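Local coordinates for protein nicotinate phosphoribosyltransferase (Porphyromonas gingivalis, PDB 2IM5) that probably catalyses the ATP-dependent formation of nicotinate ribonucleotide from nicotinate and phosphoribosyl diphosphate, a step of NAD(+) biosynthesis, at residues 266-277 against 295-306. Sequence-based numbering, arbitrary orientation.
Sequences AMLFTSLRHDSG and VDPKIKYIIFSD
Val295, a small branched apolar residue suited to the side of a helix, sets CG2 against Met267 CG (3.8 Å) and the methyl of Ala266. Lys300, bent at chi2 (-62°) and straight beyond, carries NZ to Ala266 O at 3.0 Å and, just past helix 263-268, Phe269 O at 2.9 Å, with a weak bond to Met267 O; a long cationic side chain suits carbonyls gathered where the helix ends. Four parallel-strand bonds follow, from Tyr301 N to Thr270 O through His274 N to Ile303 O. Helix 279-292 links the strands, making a beta-alpha-beta unit of the family's TIM-barrel-like domain; Ile302 and Leu272 face this helix. On the other face, Ile303 CG2 lies alongside Arg273 CB (3.4 Å), covering the arginine's aliphatic stem. Phe304 presents its CD1 edge to His274 CD2 (3.6 Å), the rings oblique at 57°; flat aromatics suit this buried helix-side face, where Phe328 meets Phe304 and Phe282 meets His274. Ser305 OG, a hydroxyl bridging cation and carboxylate, accepts from Arg273 NE (2.8 Å) and donates to Asp275 OD1 (2.8 Å) on the anti side, 31° out of plane. Asp275 OD2 weakly hydrogen-bonds NE2 of His213, predicted to be autophosphorylated but unmodified here.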
ATOM      1  N   ALA A 266     -21.301   2.635   6.118  1.00 16.19           N
ATOM      2  CA  ALA A 266     -20.894   2.185   7.439  1.00 19.08           C
ATOM      3  C   ALA A 266     -21.396   0.755   7.672  1.00 19.63           C
ATOM      4  O   ALA A 266     -20.702  -0.068   8.260  1.00 21.43           O
ATOM      5  CB  ALA A 266     -21.449   3.117   8.511  1.00 18.43           C
ATOM      6  N   MET A 267     -22.602   0.466   7.195  1.00 19.46           N
ATOM      7  CA  MET A 267     -23.190  -0.862   7.361  1.00 21.14           C
ATOM      8  C   MET A 267     -22.578  -1.902   6.430  1.00 21.79           C
ATOM      9  O   MET A 267     -22.358  -3.048   6.825  1.00 21.21           O
ATOM     10  CB  MET A 267     -24.699  -0.812   7.117  1.00 19.97           C
ATOM     11  CG  MET A 267     -25.490  -0.044   8.175  1.00 23.20           C
ATOM     12  SD  MET A 267     -27.227  -0.002   7.737  1.00 21.75           S
ATOM     13  CE  MET A 267     -27.199   1.156   6.517  1.00 27.50           C
ATOM     14  N   LEU A 268     -22.293  -1.496   5.196  1.00 21.10           N
ATOM     15  CA  LEU A 268     -21.725  -2.402   4.204  1.00 21.89           C
ATOM     16  C   LEU A 268     -20.246  -2.758   4.407  1.00 22.94           C
ATOM     17  O   LEU A 268     -19.876  -3.931   4.335  1.00 22.92           O
ATOM     18  CB  LEU A 268     -21.929  -1.817   2.805  1.00 22.97           C
ATOM     19  CG  LEU A 268     -21.372  -2.586   1.608  1.00 24.93           C
ATOM     20  CD1 LEU A 268     -21.869  -4.021   1.618  1.00 24.20           C
ATOM     21  CD2 LEU A 268     -21.814  -1.886   0.333  1.00 25.96           C
ATOM     22  N   PHE A 269     -19.393  -1.760   4.629  1.00 23.16           N
ATOM     23  CA  PHE A 269     -17.973  -2.032   4.847  1.00 22.43           C
ATOM     24  C   PHE A 269     -17.808  -2.696   6.207  1.00 21.63           C
ATOM     25  O   PHE A 269     -18.452  -2.305   7.182  1.00 20.57           O
ATOM     26  CB  PHE A 269     -17.171  -0.736   4.774  1.00 23.21           C
ATOM     27  CG  PHE A 269     -16.996  -0.227   3.374  1.00 25.66           C
ATOM     28  CD1 PHE A 269     -15.908  -0.626   2.610  1.00 28.13           C
ATOM     29  CD2 PHE A 269     -17.951   0.602   2.795  1.00 25.13           C
ATOM     30  CE1 PHE A 269     -15.770  -0.206   1.276  1.00 30.03           C
ATOM     31  CE2 PHE A 269     -17.829   1.024   1.471  1.00 27.09           C
ATOM     32  CZ  PHE A 269     -16.737   0.621   0.706  1.00 28.21           C
ATOM     33  N   THR A 270     -16.955  -3.710   6.267  1.00 21.73           N
ATOM     34  CA  THR A 270     -16.735  -4.439   7.515  1.00 21.46           C
ATOM     35  C   THR A 270     -15.643  -3.828   8.362  1.00 19.98           C
ATOM     36  O   THR A 270     -15.567  -4.094   9.556  1.00 19.67           O
ATOM     37  CB  THR A 270     -16.334  -5.902   7.259  1.00 21.40           C
ATOM     38  OG1 THR A 270     -15.131  -5.931   6.480  1.00 23.77           O
ATOM     39  CG2 THR A 270     -17.435  -6.645   6.519  1.00 22.41           C
ATOM     40  N   SER A 271     -14.799  -3.006   7.756  1.00 20.07           N
ATOM     41  CA  SER A 271     -13.712  -2.423   8.516  1.00 21.35           C
ATOM     42  C   SER A 271     -13.133  -1.117   7.994  1.00 21.99           C
ATOM     43  O   SER A 271     -13.342  -0.727   6.841  1.00 22.87           O
ATOM     44  CB  SER A 271     -12.591  -3.457   8.638  1.00 21.65           C
ATOM     45  OG  SER A 271     -12.256  -3.958   7.356  1.00 22.40           O
ATOM     46  N   LEU A 272     -12.396  -0.452   8.878  1.00 21.01           N
ATOM     47  CA  LEU A 272     -11.738   0.804   8.568  1.00 21.69           C
ATOM     48  C   LEU A 272     -10.251   0.552   8.731  1.00 21.87           C
ATOM     49  O   LEU A 272      -9.841  -0.374   9.429  1.00 22.21           O
ATOM     50  CB  LEU A 272     -12.157   1.892   9.557  1.00 20.09           C
ATOM     51  CG  LEU A 272     -13.655   2.101   9.778  1.00 21.67           C
ATOM     52  CD1 LEU A 272     -13.863   3.091  10.926  1.00 21.05           C
ATOM     53  CD2 LEU A 272     -14.310   2.602   8.493  1.00 21.07           C
ATOM     54  N   ARG A 273      -9.440   1.367   8.081  1.00 20.56           N
ATOM     55  CA  ARG A 273      -8.015   1.209   8.223  1.00 22.00           C
ATOM     56  C   ARG A 273      -7.404   2.467   8.828  1.00 21.54           C
ATOM     57  O   ARG A 273      -7.636   3.570   8.342  1.00 21.02           O
ATOM     58  CB  ARG A 273      -7.365   0.914   6.874  1.00 23.06           C
ATOM     59  CG  ARG A 273      -5.871   0.801   6.976  1.00 24.82           C
ATOM     60  CD  ARG A 273      -5.262   0.297   5.694  1.00 28.83           C
ATOM     61  NE  ARG A 273      -3.820   0.476   5.719  1.00 32.35           N
ATOM     62  CZ  ARG A 273      -3.019   0.203   4.697  1.00 34.62           C
ATOM     63  NH1 ARG A 273      -3.528  -0.269   3.567  1.00 35.43           N
ATOM     64  NH2 ARG A 273      -1.714   0.424   4.803  1.00 35.68           N
ATOM     65  N   HIS A 274      -6.641   2.288   9.900  1.00 22.90           N
ATOM     66  CA  HIS A 274      -5.960   3.389  10.579  1.00 22.67           C
ATOM     67  C   HIS A 274      -4.547   3.412  10.025  1.00 24.13           C
ATOM     68  O   HIS A 274      -3.832   2.421  10.128  1.00 24.73           O
ATOM     69  CB  HIS A 274      -5.904   3.140  12.084  1.00 22.27           C
ATOM     70  CG  HIS A 274      -4.899   3.995  12.795  1.00 22.19           C
ATOM     71  ND1 HIS A 274      -5.105   5.335  13.049  1.00 19.82           N
ATOM     72  CD2 HIS A 274      -3.655   3.713  13.250  1.00 21.71           C
ATOM     73  CE1 HIS A 274      -4.031   5.842  13.626  1.00 22.38           C
ATOM     74  NE2 HIS A 274      -3.135   4.878  13.759  1.00 23.62           N
ATOM     75  N   ASP A 275      -4.129   4.538   9.458  1.00 26.04           N
ATOM     76  CA  ASP A 275      -2.796   4.601   8.876  1.00 27.16           C
ATOM     77  C   ASP A 275      -1.976   5.836   9.245  1.00 26.72           C
ATOM     78  O   ASP A 275      -0.880   6.036   8.725  1.00 25.33           O
ATOM     79  CB  ASP A 275      -2.901   4.481   7.355  1.00 29.94           C
ATOM     80  CG  ASP A 275      -1.580   4.116   6.710  1.00 32.54           C
ATOM     81  OD1 ASP A 275      -0.972   3.105   7.133  1.00 34.25           O
ATOM     82  OD2 ASP A 275      -1.155   4.835   5.780  1.00 34.09           O
ATOM     83  N   SER A 276      -2.506   6.670  10.130  1.00 25.97           N
ATOM     84  CA  SER A 276      -1.779   7.856  10.574  1.00 26.04           C
ATOM     85  C   SER A 276      -2.434   8.448  11.809  1.00 25.05           C
ATOM     86  O   SER A 276      -3.621   8.239  12.051  1.00 24.76           O
ATOM     87  CB  SER A 276      -1.702   8.912   9.458  1.00 28.00           C
ATOM     88  OG  SER A 276      -2.939   9.572   9.270  1.00 27.78           O
ATOM     89  N   GLY A 277      -1.653   9.174  12.600  1.00 23.77           N
ATOM     90  CA  GLY A 277      -2.191   9.777  13.803  1.00 23.89           C
ATOM     91  C   GLY A 277      -2.243   8.803  14.965  1.00 24.59           C
ATOM     92  O   GLY A 277      -1.920   7.619  14.825  1.00 24.34           O
ATOM     93  N   VAL A 295     -24.858   1.899  14.257  1.00 31.71           N
ATOM     94  CA  VAL A 295     -24.211   0.721  13.705  1.00 30.29           C
ATOM     95  C   VAL A 295     -23.367   0.185  14.856  1.00 29.80           C
ATOM     96  O   VAL A 295     -22.716   0.954  15.556  1.00 28.98           O
ATOM     97  CB  VAL A 295     -23.309   1.086  12.505  1.00 30.32           C
ATOM     98  CG1 VAL A 295     -22.480  -0.110  12.083  1.00 29.41           C
ATOM     99  CG2 VAL A 295     -24.167   1.562  11.345  1.00 30.43           C
ATOM    100  N   ASP A 296     -23.386  -1.127  15.057  1.00 29.31           N
ATOM    101  CA  ASP A 296     -22.643  -1.734  16.150  1.00 30.34           C
ATOM    102  C   ASP A 296     -21.149  -1.849  15.870  1.00 29.59           C
ATOM    103  O   ASP A 296     -20.720  -2.681  15.074  1.00 31.59           O
ATOM    104  CB  ASP A 296     -23.228  -3.115  16.466  1.00 31.92           C
ATOM    105  CG  ASP A 296     -22.574  -3.766  17.674  1.00 33.75           C
ATOM    106  OD1 ASP A 296     -21.898  -3.056  18.454  1.00 33.00           O
ATOM    107  OD2 ASP A 296     -22.748  -4.990  17.845  1.00 36.46           O
ATOM    108  N   PRO A 297     -20.334  -1.020  16.537  1.00 27.72           N
ATOM    109  CA  PRO A 297     -18.883  -1.048  16.337  1.00 26.49           C
ATOM    110  C   PRO A 297     -18.227  -2.366  16.711  1.00 26.12           C
ATOM    111  O   PRO A 297     -17.171  -2.717  16.181  1.00 26.94           O
ATOM    112  CB  PRO A 297     -18.390   0.115  17.200  1.00 25.64           C
ATOM    113  CG  PRO A 297     -19.414   0.203  18.274  1.00 25.98           C
ATOM    114  CD  PRO A 297     -20.708   0.004  17.529  1.00 26.89           C
ATOM    115  N   LYS A 298     -18.853  -3.105  17.613  1.00 25.51           N
ATOM    116  CA  LYS A 298     -18.299  -4.377  18.050  1.00 25.81           C
ATOM    117  C   LYS A 298     -18.226  -5.430  16.950  1.00 25.19           C
ATOM    118  O   LYS A 298     -17.415  -6.351  17.026  1.00 25.06           O
ATOM    119  CB  LYS A 298     -19.089  -4.904  19.250  1.00 27.39           C
ATOM    120  CG  LYS A 298     -18.967  -3.996  20.457  1.00 30.96           C
ATOM    121  CD  LYS A 298     -19.747  -4.512  21.652  1.00 34.80           C
ATOM    122  CE  LYS A 298     -19.592  -3.575  22.842  1.00 36.56           C
ATOM    123  NZ  LYS A 298     -20.299  -4.112  24.040  1.00 39.89           N
ATOM    124  N   ILE A 299     -19.058  -5.302  15.921  1.00 23.68           N
ATOM    125  CA  ILE A 299     -19.013  -6.266  14.837  1.00 23.82           C
ATOM    126  C   ILE A 299     -18.087  -5.786  13.718  1.00 23.24           C
ATOM    127  O   ILE A 299     -17.875  -6.490  12.730  1.00 24.08           O
ATOM    128  CB  ILE A 299     -20.423  -6.547  14.250  1.00 24.13           C
ATOM    129  CG1 ILE A 299     -20.946  -5.311  13.520  1.00 25.19           C
ATOM    130  CG2 ILE A 299     -21.376  -6.956  15.366  1.00 23.26           C
ATOM    131  CD1 ILE A 299     -22.320  -5.496  12.899  1.00 26.66           C
ATOM    132  N   LYS A 300     -17.527  -4.592  13.876  1.00 22.21           N
ATOM    133  CA  LYS A 300     -16.622  -4.038  12.875  1.00 21.99           C
ATOM    134  C   LYS A 300     -15.168  -4.271  13.278  1.00 24.60           C
ATOM    135  O   LYS A 300     -14.872  -4.598  14.432  1.00 24.33           O
ATOM    136  CB  LYS A 300     -16.874  -2.536  12.705  1.00 20.87           C
ATOM    137  CG  LYS A 300     -18.297  -2.183  12.295  1.00 20.04           C
ATOM    138  CD  LYS A 300     -18.660  -2.785  10.935  1.00 19.33           C
ATOM    139  CE  LYS A 300     -20.077  -2.375  10.524  1.00 21.47           C
ATOM    140  NZ  LYS A 300     -20.443  -2.909   9.180  1.00 20.88           N
ATOM    141  N   TYR A 301     -14.263  -4.093  12.318  1.00 25.47           N
ATOM    142  CA  TYR A 301     -12.831  -4.278  12.549  1.00 28.31           C
ATOM    143  C   TYR A 301     -12.052  -3.036  12.140  1.00 27.55           C
ATOM    144  O   TYR A 301     -12.488  -2.266  11.290  1.00 27.45           O
ATOM    145  CB  TYR A 301     -12.272  -5.428  11.692  1.00 33.72           C
ATOM    146  CG  TYR A 301     -12.993  -6.749  11.805  1.00 39.92           C
ATOM    147  CD1 TYR A 301     -12.391  -7.841  12.440  1.00 43.08           C
ATOM    148  CD2 TYR A 301     -14.269  -6.920  11.265  1.00 42.38           C
ATOM    149  CE1 TYR A 301     -13.042  -9.073  12.531  1.00 45.59           C
ATOM    150  CE2 TYR A 301     -14.935  -8.147  11.352  1.00 45.31           C
ATOM    151  CZ  TYR A 301     -14.315  -9.218  11.984  1.00 46.08           C
ATOM    152  OH  TYR A 301     -14.964 -10.430  12.065  1.00 48.81           O
ATOM    153  N   ILE A 302     -10.888  -2.857  12.749  1.00 25.44           N
ATOM    154  CA  ILE A 302     -10.004  -1.768  12.381  1.00 23.06           C
ATOM    155  C   ILE A 302      -8.662  -2.423  12.111  1.00 22.38           C
ATOM    156  O   ILE A 302      -8.156  -3.180  12.944  1.00 20.61           O
ATOM    157  CB  ILE A 302      -9.789  -0.734  13.490  1.00 22.98           C
ATOM    158  CG1 ILE A 302     -11.064   0.066  13.732  1.00 23.22           C
ATOM    159  CG2 ILE A 302      -8.652   0.215  13.080  1.00 21.47           C
ATOM    160  CD1 ILE A 302     -10.931   1.082  14.855  1.00 24.96           C
ATOM    161  N   ILE A 303      -8.111  -2.160  10.932  1.00 19.44           N
ATOM    162  CA  ILE A 303      -6.815  -2.691  10.580  1.00 21.24           C
ATOM    163  C   ILE A 303      -5.843  -1.531  10.786  1.00 20.23           C
ATOM    164  O   ILE A 303      -5.946  -0.499  10.123  1.00 19.72           O
ATOM    165  CB  ILE A 303      -6.790  -3.204   9.099  1.00 22.96           C
ATOM    166  CG1 ILE A 303      -5.353  -3.454   8.651  1.00 25.81           C
ATOM    167  CG2 ILE A 303      -7.472  -2.225   8.183  1.00 23.48           C
ATOM    168  CD1 ILE A 303      -4.730  -4.666   9.270  1.00 29.17           C
ATOM    169  N   PHE A 304      -4.928  -1.701  11.737  1.00 18.57           N
ATOM    170  CA  PHE A 304      -3.932  -0.684  12.066  1.00 19.08           C
ATOM    171  C   PHE A 304      -2.657  -0.999  11.293  1.00 18.61           C
ATOM    172  O   PHE A 304      -2.177  -2.131  11.317  1.00 20.16           O
ATOM    173  CB  PHE A 304      -3.650  -0.709  13.571  1.00 16.08           C
ATOM    174  CG  PHE A 304      -4.861  -0.420  14.425  1.00 16.90           C
ATOM    175  CD1 PHE A 304      -5.158   0.879  14.815  1.00 15.69           C
ATOM    176  CD2 PHE A 304      -5.700  -1.457  14.847  1.00 16.02           C
ATOM    177  CE1 PHE A 304      -6.264   1.148  15.611  1.00 15.21           C
ATOM    178  CE2 PHE A 304      -6.810  -1.198  15.645  1.00 15.16           C
ATOM    179  CZ  PHE A 304      -7.093   0.104  16.029  1.00 15.09           C
ATOM    180  N   SER A 305      -2.096  -0.005  10.619  1.00 18.78           N
ATOM    181  CA  SER A 305      -0.896  -0.245   9.823  1.00 20.34           C
ATOM    182  C   SER A 305       0.117   0.896   9.833  1.00 21.88           C
ATOM    183  O   SER A 305       0.971   0.977   8.945  1.00 21.69           O
ATOM    184  CB  SER A 305      -1.298  -0.521   8.377  1.00 19.06           C
ATOM    185  OG  SER A 305      -1.977   0.604   7.839  1.00 19.68           O
ATOM    186  N   ASP A 306       0.035   1.772  10.825  1.00 22.57           N
ATOM    187  CA  ASP A 306       0.962   2.896  10.894  1.00 25.46           C
ATOM    188  C   ASP A 306       2.287   2.599  11.613  1.00 25.97           C
ATOM    189  O   ASP A 306       2.371   2.683  12.841  1.00 25.39           O
ATOM    190  CB  ASP A 306       0.270   4.089  11.550  1.00 27.09           C
ATOM    191  CG  ASP A 306       1.155   5.317  11.600  1.00 31.30           C
ATOM    192  OD1 ASP A 306       1.981   5.493  10.679  1.00 32.31           O
ATOM    193  OD2 ASP A 306       1.018   6.114  12.555  1.00 34.62           O
TER